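Local coordinates for protein putative aspartate aminotransferase (PDB 1IUG) that probably transfers amino groups between amino acids and oxo acids with pyridoxal 5'-phosphate as cofactor, as a class-V aminotransferase and putative aspartate aminotransferase, at residues Arg145-Lys148 and Glu149-Glu153. Numbering follows the deposited sequence.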
loop_
_atom_site.group_PDB
_atom_site.type_symbol
_atom_site.label_atom_id
_atom_site.label_comp_id
_atom_site.label_asym_id
_atom_site.label_seq_id
_atom_site.Cartn_x
_atom_site.Cartn_y
_atom_site.Cartn_z
ATOM N N ARG A 145 -28.015 8.500 -13.821
ATOM C CA ARG A 145 -28.751 9.563 -14.497
ATOM C C ARG A 145 -30.014 10.039 -13.785
ATOM O O ARG A 145 -30.437 11.175 -13.977
ATOM C CB ARG A 145 -28.954 9.302 -16.006
ATOM C CG ARG A 145 -30.203 8.579 -16.469
ATOM C CD ARG A 145 -30.323 7.188 -15.906
ATOM N NE ARG A 145 -31.326 6.411 -16.637
ATOM C CZ ARG A 145 -31.104 5.802 -17.799
ATOM N NH1 ARG A 145 -29.912 5.871 -18.382
ATOM N NH2 ARG A 145 -32.074 5.101 -18.367
ATOM N N ALA A 146 -30.565 9.200 -12.910
ATOM C CA ALA A 146 -31.744 9.581 -12.134
ATOM C C ALA A 146 -31.287 10.655 -11.141
ATOM O O ALA A 146 -31.976 11.654 -10.923
ATOM C CB ALA A 146 -32.306 8.379 -11.392
ATOM N N PHE A 147 -30.092 10.457 -10.583
ATOM C CA PHE A 147 -29.501 11.399 -9.635
ATOM C C PHE A 147 -29.074 12.685 -10.356
ATOM O O PHE A 147 -29.260 13.784 -9.839
ATOM C CB PHE A 147 -28.290 10.754 -8.946
ATOM C CG PHE A 147 -27.564 11.670 -8.000
ATOM C CD1 PHE A 147 -28.047 11.886 -6.710
ATOM C CD2 PHE A 147 -26.395 12.313 -8.394
ATOM C CE1 PHE A 147 -27.375 12.729 -5.825
ATOM C CE2 PHE A 147 -25.714 13.158 -7.516
ATOM C CZ PHE A 147 -26.206 13.365 -6.230
ATOM N N LYS A 148 -28.490 12.529 -11.543
ATOM C CA LYS A 148 -28.030 13.654 -12.360
ATOM C C LYS A 148 -29.177 14.570 -12.814
ATOM O O LYS A 148 -28.978 15.773 -12.998
ATOM C CB LYS A 148 -27.294 13.144 -13.605
ATOM C CG LYS A 148 -25.840 12.708 -13.423
ATOM C CD LYS A 148 -24.958 13.838 -12.921
ATOM C CE LYS A 148 -23.490 13.414 -12.769
ATOM N NZ LYS A 148 -23.200 12.005 -13.146
ATOM N N GLU A 149 -30.352 13.988 -13.048
ATOM C CA GLU A 149 -31.520 14.759 -13.481
ATOM C C GLU A 149 -31.919 15.793 -12.444
ATOM O O GLU A 149 -32.307 16.909 -12.785
ATOM C CB GLU A 149 -32.717 13.843 -13.752
ATOM C CG GLU A 149 -32.691 13.153 -15.109
ATOM C CD GLU A 149 -33.950 12.339 -15.392
ATOM O OE1 GLU A 149 -34.988 12.563 -14.725
ATOM O OE2 GLU A 149 -33.899 11.475 -16.298
ATOM N N LYS A 150 -31.828 15.403 -11.177
ATOM C CA LYS A 150 -32.177 16.274 -10.066
ATOM C C LYS A 150 -30.973 17.046 -9.527
ATOM O O LYS A 150 -31.133 18.037 -8.810
ATOM C CB LYS A 150 -32.831 15.450 -8.950
ATOM C CG LYS A 150 -34.163 14.815 -9.347
ATOM C CD LYS A 150 -35.182 15.886 -9.740
ATOM C CE LYS A 150 -36.538 15.308 -10.149
ATOM N NZ LYS A 150 -36.617 13.823 -10.093
ATOM N N ASN A 151 -29.770 16.591 -9.874
ATOM C CA ASN A 151 -28.537 17.242 -9.432
ATOM C C ASN A 151 -27.563 17.363 -10.605
ATOM O O ASN A 151 -26.555 16.654 -10.669
ATOM C CB ASN A 151 -27.888 16.448 -8.290
ATOM C CG ASN A 151 -28.821 16.238 -7.117
ATOM O OD1 ASN A 151 -28.956 17.102 -6.257
ATOM N ND2 ASN A 151 -29.469 15.081 -7.077
ATOM N N PRO A 152 -27.844 18.286 -11.542
ATOM C CA PRO A 152 -27.033 18.544 -12.738
ATOM C C PRO A 152 -25.558 18.815 -12.453
ATOM O O PRO A 152 -24.699 18.527 -13.281
ATOM C CB PRO A 152 -27.707 19.777 -13.341
ATOM C CG PRO A 152 -29.129 19.608 -12.936
ATOM C CD PRO A 152 -28.995 19.204 -11.495
ATOM N N GLU A 153 -25.276 19.385 -11.288
ATOM C CA GLU A 153 -23.906 19.699 -10.903
ATOM C C GLU A 153 -23.301 18.670 -9.945
ATOM O O GLU A 153 -22.175 18.839 -9.474
ATOM C CB GLU A 153 -23.845 21.102 -10.290
ATOM C CG GLU A 153 -24.227 22.230 -11.252
ATOM C CD GLU A 153 -23.147 22.534 -12.286
ATOM O OE1 GLU A 153 -22.680 21.602 -12.978
ATOM O OE2 GLU A 153 -22.763 23.720 -12.412
#
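Phe147 carries CG anti to its own nitrogen (chi1 177°), while Asn151 turns CG beside its nitrogen (chi1 -56°); together these torsions bring the amide over one face of the phenyl ring. Asn151 ND2 stands 3.4 Å from Phe147 CE1, displaced toward the ring's rim, and the amide and ring planes are 27° apart. Asn151 CB adds a CH-pi contact, 4.2 Å from the centroid of the Phe147 ring. The same ND2 donates to Phe147 O at 3.1 Å in a fairly straight N-H...O bond, and that oxygen lies close to the amide plane. Phe147 O is also approached by Asn151 N at 2.9 Å, but the poor angle makes this bond weak, as is the one from Lys150 N. Main chain and side chain of Asn151 thus converge on one carbonyl. Two residues earlier, Glu149 N bonds to Arg145 O at 3.0 Å. Pro152, next in the chain, has no N-H to offer Lys148 O, and its CA makes a CA-H...O contact there at 3.4 Å. The buried Asn151 amide also ties helix 140-150 to the segment that leads into strand 124-128, through ND2 to Lys119 O and OD1 to Tyr122 N. Phe147 and Lys148 touch Val156, packing this part of the helix on strand 155-159 of the seven-stranded mixed sheet.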